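Local coordinates for N-acylethanolamine-hydrolyzing acid amidase beta-subunit (Caenorhabditis elegans, PDB 6DY3), which hydrolyses bioactive fatty acid ethanolamides such as N-palmitoylethanolamine to free fatty acid and ethanolamine, as the catalytic subunit of an autocatalytically cleaved lysosomal amidase, at the interface of chains B and A. Residues are numbered along the deposited sequence; one frame, centred on the assembly and turned at random. Chains: chain A, N-acylethanolamine-hydrolyzing acid amidase beta-subunit; chain B, N-acylethanolamine-hydrolyzing acid amidase alpha-subunit.

Contact 1: the interface of chains B and A. Residues chain B 12-15; chain A 31-33, 230, 232.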
ATOM      1  N   ARG B  12      -5.615   8.042  17.742  1.00 60.60           N
ATOM      2  CA  ARG B  12      -5.237   6.740  17.210  1.00 50.81           C
ATOM      3  C   ARG B  12      -4.477   6.885  15.896  1.00 45.90           C
ATOM      4  O   ARG B  12      -4.715   6.151  14.937  1.00 46.16           O
ATOM      5  CB  ARG B  12      -6.473   5.862  17.032  1.00 49.05           C
ATOM      6  CG  ARG B  12      -7.282   5.694  18.317  1.00 51.28           C
ATOM      7  CD  ARG B  12      -8.350   4.618  18.199  1.00 53.27           C
ATOM      8  NE  ARG B  12      -7.786   3.336  17.792  1.00 55.17           N
ATOM      9  CZ  ARG B  12      -7.136   2.511  18.605  1.00 57.40           C
ATOM     10  NH1 ARG B  12      -6.964   2.829  19.884  1.00 62.51           N
ATOM     11  NH2 ARG B  12      -6.656   1.367  18.137  1.00 55.48           N
ATOM     12  N   LYS B  13      -3.549   7.852  15.841  1.00 43.17           N
ATOM     13  CA  LYS B  13      -2.705   8.056  14.678  1.00 42.58           C
ATOM     14  C   LYS B  13      -1.473   7.162  14.757  1.00 43.31           C
ATOM     15  O   LYS B  13      -0.988   6.861  15.853  1.00 44.07           O
ATOM     16  CB  LYS B  13      -2.255   9.515  14.584  1.00 45.30           C
ATOM     17  CG  LYS B  13      -3.387  10.516  14.413  1.00 47.62           C
ATOM     18  CD  LYS B  13      -2.884  11.938  14.518  1.00 48.74           C
ATOM     19  CE  LYS B  13      -4.032  12.937  14.489  1.00 54.40           C
ATOM     20  NZ  LYS B  13      -3.576  14.333  14.760  1.00 57.07           N
ATOM     21  N   PRO B  14      -0.947   6.730  13.614  1.00 44.43           N
ATOM     22  CA  PRO B  14       0.293   5.946  13.634  1.00 46.42           C
ATOM     23  C   PRO B  14       1.485   6.809  14.012  1.00 48.09           C
ATOM     24  O   PRO B  14       1.566   7.983  13.644  1.00 46.05           O
ATOM     25  CB  PRO B  14       0.411   5.431  12.195  1.00 46.02           C
ATOM     26  CG  PRO B  14      -0.348   6.409  11.383  1.00 46.40           C
ATOM     27  CD  PRO B  14      -1.485   6.871  12.251  1.00 45.87           C
ATOM     28  N   ARG B  15       2.418   6.210  14.751  1.00 53.13           N
ATOM     29  CA  ARG B  15       3.625   6.920  15.151  1.00 55.17           C
ATOM     30  C   ARG B  15       4.415   7.365  13.926  1.00 50.89           C
ATOM     31  O   ARG B  15       4.560   6.618  12.955  1.00 51.67           O
ATOM     32  CB  ARG B  15       4.502   6.032  16.034  1.00 58.01           C
ATOM     33  CG  ARG B  15       3.941   5.781  17.427  1.00 60.52           C
ATOM     34  CD  ARG B  15       5.007   5.202  18.345  1.00 65.44           C
ATOM     35  NE  ARG B  15       6.175   6.079  18.435  1.00 69.31           N
ATOM     36  CZ  ARG B  15       7.229   5.852  19.212  1.00 73.88           C
ATOM     37  NH1 ARG B  15       7.273   4.768  19.979  1.00 74.58           N
ATOM     38  NH2 ARG B  15       8.242   6.714  19.224  1.00 75.33           N
TER
ATOM     39  N   THR A  31       1.774  -0.188  12.900  1.00 33.94           N
ATOM     40  CA  THR A  31       1.499   0.732  11.803  1.00 35.42           C
ATOM     41  C   THR A  31       2.157   2.076  12.090  1.00 36.70           C
ATOM     42  O   THR A  31       1.967   2.656  13.164  1.00 39.33           O
ATOM     43  CB  THR A  31      -0.009   0.909  11.611  1.00 35.21           C
ATOM     44  OG1 THR A  31      -0.608  -0.354  11.297  1.00 35.28           O
ATOM     45  CG2 THR A  31      -0.303   1.884  10.474  1.00 34.01           C
ATOM     46  N   ILE A  32       2.928   2.575  11.123  1.00 35.20           N
ATOM     47  CA  ILE A  32       3.700   3.801  11.297  1.00 36.03           C
ATOM     48  C   ILE A  32       3.583   4.664  10.047  1.00 35.69           C
ATOM     49  O   ILE A  32       3.315   4.174   8.946  1.00 34.68           O
ATOM     50  CB  ILE A  32       5.184   3.490  11.612  1.00 36.43           C
ATOM     51  CG1 ILE A  32       5.810   2.684  10.469  1.00 35.73           C
ATOM     52  CG2 ILE A  32       5.307   2.745  12.939  1.00 36.93           C
ATOM     53  CD1 ILE A  32       7.302   2.479  10.600  1.00 36.67           C
ATOM     54  N   HIS A  33       3.759   5.966  10.234  1.00 42.94           N
ATOM     55  CA  HIS A  33       3.893   6.912   9.138  1.00 44.76           C
ATOM     56  C   HIS A  33       5.353   7.333   9.040  1.00 43.67           C
ATOM     57  O   HIS A  33       6.009   7.568  10.059  1.00 47.55           O
ATOM     58  CB  HIS A  33       2.992   8.137   9.345  1.00 43.53           C
ATOM     59  CG  HIS A  33       3.142   9.180   8.283  1.00 45.64           C
ATOM     60  ND1 HIS A  33       4.158  10.108   8.297  1.00 48.02           N
ATOM     61  CD2 HIS A  33       2.411   9.439   7.172  1.00 48.85           C
ATOM     62  CE1 HIS A  33       4.050  10.896   7.242  1.00 50.07           C
ATOM     63  NE2 HIS A  33       2.998  10.510   6.542  1.00 50.30           N
ATOM     64  N   THR A 230      -4.000   9.842   9.160  1.00 39.76           N
ATOM     65  CA  THR A 230      -4.257   8.414   9.264  1.00 34.79           C
ATOM     66  C   THR A 230      -4.861   8.064  10.613  1.00 32.98           C
ATOM     67  O   THR A 230      -4.504   8.642  11.641  1.00 33.28           O
ATOM     68  CB  THR A 230      -2.975   7.616   9.048  1.00 34.46           C
ATOM     69  OG1 THR A 230      -2.403   7.994   7.794  1.00 38.69           O
ATOM     70  CG2 THR A 230      -3.261   6.127   9.034  1.00 32.52           C
ATOM     71  N   ILE A 232      -5.832   4.721  13.000  1.00 29.23           N
ATOM     72  CA  ILE A 232      -5.775   3.298  13.306  1.00 32.26           C
ATOM     73  C   ILE A 232      -7.064   2.933  14.029  1.00 37.06           C
ATOM     74  O   ILE A 232      -7.366   3.484  15.094  1.00 36.98           O
ATOM     75  CB  ILE A 232      -4.540   2.959  14.151  1.00 32.26           C
ATOM     76  CG1 ILE A 232      -3.277   3.377  13.399  1.00 29.01           C
ATOM     77  CG2 ILE A 232      -4.519   1.463  14.477  1.00 34.44           C
ATOM     78  CD1 ILE A 232      -2.008   3.178  14.172  1.00 31.20           C
TER

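Contact 2: the interface of chains B and A. Residues chain B 28-29, 74, 77; chain A 53, 94, 97.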
ATOM      1  N   ARG B  28      18.967   2.703   9.098  1.00 52.23           N
ATOM      2  CA  ARG B  28      17.868   3.637   8.890  1.00 49.05           C
ATOM      3  C   ARG B  28      16.647   3.280   9.733  1.00 47.80           C
ATOM      4  O   ARG B  28      15.926   4.171  10.200  1.00 45.15           O
ATOM      5  CB  ARG B  28      17.505   3.671   7.409  1.00 48.86           C
ATOM      6  CG  ARG B  28      18.578   4.275   6.527  1.00 49.52           C
ATOM      7  CD  ARG B  28      18.217   4.139   5.062  1.00 49.73           C
ATOM      8  NE  ARG B  28      19.279   4.628   4.190  1.00 53.33           N
ATOM      9  CZ  ARG B  28      19.227   4.597   2.862  1.00 55.34           C
ATOM     10  NH1 ARG B  28      18.164   4.098   2.246  1.00 51.09           N
ATOM     11  NH2 ARG B  28      20.241   5.064   2.147  1.00 60.64           N
ATOM     12  N   TRP B  29      16.386   1.989   9.924  1.00 46.55           N
ATOM     13  CA  TRP B  29      15.188   1.535  10.611  1.00 44.48           C
ATOM     14  C   TRP B  29      15.448   1.183  12.069  1.00 46.51           C
ATOM     15  O   TRP B  29      14.581   0.584  12.713  1.00 49.06           O
ATOM     16  CB  TRP B  29      14.599   0.328   9.880  1.00 42.03           C
ATOM     17  CG  TRP B  29      14.192   0.639   8.479  1.00 40.94           C
ATOM     18  CD1 TRP B  29      14.907   0.395   7.339  1.00 41.11           C
ATOM     19  CD2 TRP B  29      12.975   1.268   8.064  1.00 39.79           C
ATOM     20  NE1 TRP B  29      14.205   0.830   6.240  1.00 40.16           N
ATOM     21  CE2 TRP B  29      13.017   1.371   6.660  1.00 39.35           C
ATOM     22  CE3 TRP B  29      11.852   1.751   8.743  1.00 39.25           C
ATOM     23  CZ2 TRP B  29      11.980   1.935   5.926  1.00 39.08           C
ATOM     24  CZ3 TRP B  29      10.824   2.309   8.011  1.00 38.31           C
ATOM     25  CH2 TRP B  29      10.893   2.398   6.621  1.00 37.92           C
ATOM     26  N   ILE B  74      18.602  -1.787  -0.706  1.00 44.92           N
ATOM     27  CA  ILE B  74      17.519  -2.472  -0.013  1.00 43.48           C
ATOM     28  C   ILE B  74      18.048  -3.697   0.725  1.00 43.57           C
ATOM     29  O   ILE B  74      17.534  -4.060   1.791  1.00 43.27           O
ATOM     30  CB  ILE B  74      16.406  -2.847  -1.013  1.00 42.59           C
ATOM     31  CG1 ILE B  74      15.766  -1.594  -1.625  1.00 42.14           C
ATOM     32  CG2 ILE B  74      15.341  -3.711  -0.344  1.00 41.76           C
ATOM     33  CD1 ILE B  74      15.054  -0.689  -0.633  1.00 42.08           C
ATOM     34  N   GLU B  77      19.299  -2.547   4.089  1.00 53.15           N
ATOM     35  CA  GLU B  77      18.195  -2.221   4.987  1.00 49.19           C
ATOM     36  C   GLU B  77      17.598  -3.486   5.586  1.00 49.21           C
ATOM     37  O   GLU B  77      17.387  -3.576   6.801  1.00 48.70           O
ATOM     38  CB  GLU B  77      17.118  -1.428   4.247  1.00 50.35           C
ATOM     39  CG  GLU B  77      17.528  -0.031   3.834  1.00 52.78           C
ATOM     40  CD  GLU B  77      16.337   0.817   3.410  1.00 53.52           C
ATOM     41  OE1 GLU B  77      15.187   0.379   3.632  1.00 54.84           O
ATOM     42  OE2 GLU B  77      16.544   1.923   2.863  1.00 52.44           O
TER
ATOM     43  N   ASN A  53      10.018  -2.353   4.862  1.00 36.83           N
ATOM     44  CA  ASN A  53      10.641  -1.115   4.405  1.00 41.10           C
ATOM     45  C   ASN A  53      10.211  -0.732   2.992  1.00 38.68           C
ATOM     46  O   ASN A  53      10.768   0.207   2.416  1.00 40.03           O
ATOM     47  CB  ASN A  53      12.172  -1.208   4.499  1.00 45.09           C
ATOM     48  CG  ASN A  53      12.733  -2.435   3.820  1.00 43.09           C
ATOM     49  OD1 ASN A  53      12.104  -3.492   3.800  1.00 46.11           O
ATOM     50  ND2 ASN A  53      13.937  -2.307   3.270  1.00 39.30           N
ATOM     51  N   PHE A  94       8.735  -2.584  -3.008  1.00 31.89           N
ATOM     52  CA  PHE A  94       9.948  -1.834  -3.304  1.00 34.34           C
ATOM     53  C   PHE A  94       9.891  -1.188  -4.678  1.00 35.89           C
ATOM     54  O   PHE A  94      10.526  -0.150  -4.901  1.00 39.38           O
ATOM     55  CB  PHE A  94      11.159  -2.752  -3.169  1.00 32.86           C
ATOM     56  CG  PHE A  94      11.288  -3.339  -1.803  1.00 32.75           C
ATOM     57  CD1 PHE A  94      10.770  -4.586  -1.527  1.00 30.97           C
ATOM     58  CD2 PHE A  94      11.877  -2.613  -0.774  1.00 34.75           C
ATOM     59  CE1 PHE A  94      10.860  -5.121  -0.260  1.00 32.56           C
ATOM     60  CE2 PHE A  94      11.971  -3.147   0.501  1.00 33.63           C
ATOM     61  CZ  PHE A  94      11.460  -4.404   0.755  1.00 32.13           C
ATOM     62  N   ARG A  97       8.050   2.033  -3.856  1.00 40.62           N
ATOM     63  CA  ARG A  97       8.935   2.986  -3.196  1.00 39.89           C
ATOM     64  C   ARG A  97       9.927   3.577  -4.184  1.00 42.62           C
ATOM     65  O   ARG A  97      10.243   4.769  -4.122  1.00 46.71           O
ATOM     66  CB  ARG A  97       9.666   2.309  -2.038  1.00 38.72           C
ATOM     67  CG  ARG A  97      10.649   3.210  -1.318  1.00 38.34           C
ATOM     68  CD  ARG A  97      11.329   2.475  -0.184  1.00 40.88           C
ATOM     69  NE  ARG A  97      12.492   3.197   0.323  1.00 45.04           N
ATOM     70  CZ  ARG A  97      13.315   2.727   1.258  1.00 46.59           C
ATOM     71  NH1 ARG A  97      13.105   1.527   1.790  1.00 43.20           N
ATOM     72  NH2 ARG A  97      14.353   3.457   1.658  1.00 46.58           N
TER

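Contact 3: the interface of chains B and A. Residues chain B 16-18; chain A 33-35, 37, 227.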
ATOM      1  N   HIS B  16       4.938   8.586  13.981  1.00 45.82           N
ATOM      2  CA  HIS B  16       5.658   9.164  12.857  1.00 43.89           C
ATOM      3  C   HIS B  16       7.159   8.998  13.047  1.00 45.39           C
ATOM      4  O   HIS B  16       7.680   9.178  14.151  1.00 44.86           O
ATOM      5  CB  HIS B  16       5.325  10.645  12.688  1.00 42.78           C
ATOM      6  CG  HIS B  16       6.227  11.353  11.730  1.00 46.85           C
ATOM      7  ND1 HIS B  16       7.079  12.365  12.119  1.00 55.80           N
ATOM      8  CD2 HIS B  16       6.426  11.184  10.402  1.00 43.96           C
ATOM      9  CE1 HIS B  16       7.751  12.799  11.067  1.00 57.20           C
ATOM     10  NE2 HIS B  16       7.374  12.097  10.013  1.00 50.03           N
ATOM     11  N   TYR B  17       7.846   8.667  11.954  1.00 47.63           N
ATOM     12  CA  TYR B  17       9.295   8.523  11.939  1.00 49.01           C
ATOM     13  C   TYR B  17       9.848   9.193  10.693  1.00 49.70           C
ATOM     14  O   TYR B  17       9.175   9.275   9.662  1.00 44.45           O
ATOM     15  CB  TYR B  17       9.742   7.048  11.948  1.00 46.06           C
ATOM     16  CG  TYR B  17       9.394   6.298  13.212  1.00 44.44           C
ATOM     17  CD1 TYR B  17      10.295   6.223  14.265  1.00 43.63           C
ATOM     18  CD2 TYR B  17       8.163   5.667  13.353  1.00 43.66           C
ATOM     19  CE1 TYR B  17       9.984   5.546  15.423  1.00 43.86           C
ATOM     20  CE2 TYR B  17       7.842   4.985  14.510  1.00 44.42           C
ATOM     21  CZ  TYR B  17       8.756   4.929  15.542  1.00 45.40           C
ATOM     22  OH  TYR B  17       8.443   4.255  16.699  1.00 46.56           O
ATOM     23  N   GLU B  18      11.088   9.663  10.798  1.00 53.09           N
ATOM     24  CA  GLU B  18      11.846  10.149   9.654  1.00 52.96           C
ATOM     25  C   GLU B  18      12.924   9.125   9.335  1.00 49.10           C
ATOM     26  O   GLU B  18      13.722   8.760  10.206  1.00 47.09           O
ATOM     27  CB  GLU B  18      12.464  11.523   9.924  1.00 56.86           C
ATOM     28  CG  GLU B  18      11.504  12.688   9.727  1.00 59.83           C
ATOM     29  CD  GLU B  18      12.179  14.046   9.916  1.00 64.61           C
ATOM     30  OE1 GLU B  18      13.427  14.099   9.978  1.00 67.42           O
ATOM     31  OE2 GLU B  18      11.459  15.062  10.005  1.00 64.12           O
TER
ATOM     32  N   HIS A  33       3.759   5.966  10.234  1.00 42.94           N
ATOM     33  CA  HIS A  33       3.893   6.912   9.138  1.00 44.76           C
ATOM     34  C   HIS A  33       5.353   7.333   9.040  1.00 43.67           C
ATOM     35  O   HIS A  33       6.009   7.568  10.059  1.00 47.55           O
ATOM     36  CB  HIS A  33       2.992   8.137   9.345  1.00 43.53           C
ATOM     37  CG  HIS A  33       3.142   9.180   8.283  1.00 45.64           C
ATOM     38  ND1 HIS A  33       4.158  10.108   8.297  1.00 48.02           N
ATOM     39  CD2 HIS A  33       2.411   9.439   7.172  1.00 48.85           C
ATOM     40  CE1 HIS A  33       4.050  10.896   7.242  1.00 50.07           C
ATOM     41  NE2 HIS A  33       2.998  10.510   6.542  1.00 50.30           N
ATOM     42  N   VAL A  34       5.867   7.407   7.817  1.00 37.53           N
ATOM     43  CA  VAL A  34       7.289   7.616   7.578  1.00 38.39           C
ATOM     44  C   VAL A  34       7.476   8.766   6.601  1.00 42.25           C
ATOM     45  O   VAL A  34       6.770   8.861   5.591  1.00 41.85           O
ATOM     46  CB  VAL A  34       7.962   6.338   7.041  1.00 37.45           C
ATOM     47  CG1 VAL A  34       9.364   6.642   6.547  1.00 40.76           C
ATOM     48  CG2 VAL A  34       7.994   5.266   8.127  1.00 37.14           C
ATOM     49  N   ASP A  35       8.425   9.647   6.912  1.00 46.67           N
ATOM     50  CA  ASP A  35       8.918  10.652   5.979  1.00 46.55           C
ATOM     51  C   ASP A  35      10.328  10.257   5.555  1.00 44.46           C
ATOM     52  O   ASP A  35      11.225  10.148   6.397  1.00 44.40           O
ATOM     53  CB  ASP A  35       8.922  12.043   6.613  1.00 50.08           C
ATOM     54  CG  ASP A  35       7.585  12.763   6.475  1.00 52.96           C
ATOM     55  OD1 ASP A  35       7.304  13.656   7.303  1.00 56.58           O
ATOM     56  OD2 ASP A  35       6.813  12.437   5.548  1.00 50.96           O
ATOM     57  N   VAL A  37      13.563  11.350   4.070  1.00 58.20           N
ATOM     58  CA  VAL A  37      14.210  12.651   3.945  1.00 60.71           C
ATOM     59  C   VAL A  37      15.607  12.477   3.367  1.00 60.80           C
ATOM     60  O   VAL A  37      16.293  11.480   3.620  1.00 59.28           O
ATOM     61  CB  VAL A  37      14.261  13.375   5.307  1.00 60.96           C
ATOM     62  CG1 VAL A  37      12.848  13.686   5.788  1.00 60.21           C
ATOM     63  CG2 VAL A  37      14.997  12.535   6.337  1.00 59.89           C
ATOM     64  N   ARG A 227       0.758  13.486   7.515  1.00 37.58           N
ATOM     65  CA  ARG A 227       1.392  13.073   8.763  1.00 38.55           C
ATOM     66  C   ARG A 227       0.404  12.947   9.917  1.00 38.32           C
ATOM     67  O   ARG A 227       0.760  12.376  10.954  1.00 37.82           O
ATOM     68  CB  ARG A 227       2.495  14.069   9.139  1.00 39.12           C
ATOM     69  CG  ARG A 227       3.474  13.554  10.174  1.00 41.57           C
ATOM     70  CD  ARG A 227       4.590  14.560  10.460  1.00 47.32           C
ATOM     71  NE  ARG A 227       5.342  14.911   9.253  1.00 48.96           N
ATOM     72  CZ  ARG A 227       5.258  16.074   8.606  1.00 48.19           C
ATOM     73  NH1 ARG A 227       4.457  17.041   9.046  1.00 51.73           N
ATOM     74  NH2 ARG A 227       5.989  16.278   7.515  1.00 41.68           N
TER

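Contact 1: the interface of chains B and A
B:Pro14 meets A:Thr230, A:Ile232 and strand 31-38 of chain A through different parts of its ring. Its CG and CD edge lies against A:Thr230 at about a right angle, with CD 3.6 Å from A:Thr230 CB. The methyl CG2 of A:Thr230 touches the same edge. CB of the proline points instead at strand 31-38, 3.3 Å from the carbonyl O of A:Thr31 and close to CA of A:Ile32. The extended side chain of A:Ile232 (chi2 176°) carries CD1 to 3.6 Å from B:Pro14 CA.

B:Arg12 and A:Ile232 pair twice. A:Ile232 N donates to B:Arg12 O over 2.7 Å, nearly along the C=O axis. In return the bend of B:Arg12 at chi3 (55°) folds its NE back onto A:Ile232 O, also at 2.7 Å; this bond is less straight, and the oxygen lies 22° out of the guanidinium plane. B:Arg15 O takes the backbone N-H of A:His33 at 2.9 Å, beside a parallel bridge between B:Arg15 and A:Ile32. The alpha-subunit segment thus lies between the C-terminal strand 231-232 and the start of strand 31-38, where strand 15-20 of chain B begins.

Contact 2: the interface of chains B and A
B:Glu77, on helix 72-85 of the alpha-subunit, reaches across to A:Arg97 of helix 92-102 in a bidentate carboxylate-guanidinium pair, here in an amidase of the acid ceramidase family. The two side chains come from opposite directions, and the arginine meets the carboxylate end-on. A:Arg97 NH2 forms a salt bridge at 2.9 Å to B:Glu77 OE2, which uses its syn lone pair, while A:Arg97 NH1 donates to B:Glu77 OE1 at 3.0 Å in a nearly straight bond. The flat groups are not coplanar; their planes stand 35° apart. CG of A:Arg97 lies anti to the backbone N (chi1 178°) and the chain runs extended to NE, which carries the guanidinium to the acid. On the alpha-subunit's own side, B:Arg28 NH1 makes a second salt bridge to B:Glu77 OE2 at 2.8 Å. These two guanidinium groups would be expected to favour a charged carboxylate.

Two uncharged donors join A:Arg97 NH1 on OE1. The amide ND2 of A:Asn53 donates to B:Glu77 OE1 from its anti side at 3.0 Å, and the indole NE1 of B:Trp29 reaches B:Glu77 OE1 from above the carboxylate plane at 2.8 Å. In the second shell, A:Asn53 O accepts from A:Arg97 NH1 and helps to position the guanidinium.

Apolar packing flanks the polar cluster. CB of A:Asn53 rests against the indole at B:Trp29 CZ2 (3.5 Å), with amide and ring planes perpendicular. About one turn earlier on helix 72-85, the methyl CG2 of B:Ile74 packs on A:Phe94 CE2 at 3.5 Å.

Contact 3: the interface of chains B and A
B:His16, B:Tyr17 and B:Glu18 pair in parallel with A:His33, A:Val34 and A:Asp35, so this is an intersubunit beta-sheet interface: strand 15-20 of the alpha-subunit adds to strand 31-38 of the beta-subunit and helps hold the heterodimer together. The backbone of B:Tyr17 bonds in both directions, its N to A:His33 O and its O to A:Asp35 N, each at 2.9 Å.

The side-chain contact centres on B:His16. With CG anti to the backbone N (chi1 169°), its imidazole swings across to chain A, and one face is capped by CD of A:Arg227, 3.6 Å from the ring centroid. NE2 of B:His16 donates to A:Asp35 OD1 at 3.1 Å, a bent bond (136° at H) that arrives from above the carboxylate plane. A:Asp35 OD1 is also gripped on its syn side by A:Arg227, side-on, through NE at 3.0 Å and NH2 at 2.9 Å, the latter a salt bridge within chain A. The arginine bends at chi3 (-58°), allowing one side chain both to cover the histidine and to hold the aspartate that the histidine reaches. Three donors on OD1 would fix the rotation of this carboxylate.

CD2 of B:His16 meets the edge of the A:His33 ring, in its plane, 3.3 Å from A:His33 ND1, while A:Arg227 CA lies over a face of that ring. CG of B:Glu18 runs past CB of A:Asp35, and its carboxylate end lies near A:Val37 CG1. The site extends the beta-subunit's sheet by an alpha-subunit strand, reinforcing the pairing with a histidine-aspartate-arginine cluster.

Contact 1 and contact 3 form one continuous seam: the centres of their C-alpha atoms are about 10 Å apart, they share A:His33, and both use strand 31-38 of chain A and strand 15-20 of chain B, with residues near the beta-subunit's C-terminus alongside. Contact 2 stands apart, centre to centre about 18 Å from contact 1 and 13 Å from contact 3, and joins helices 72-85 and 92-102, with loop residues of both chains. The alpha-subunit is therefore held both at its N-terminal strand and through its helical part. The centre of contact 1 is about 16 Å from the nucleophile A:Cys1 and that of contact 3 about 21 Å, suggesting structural roles.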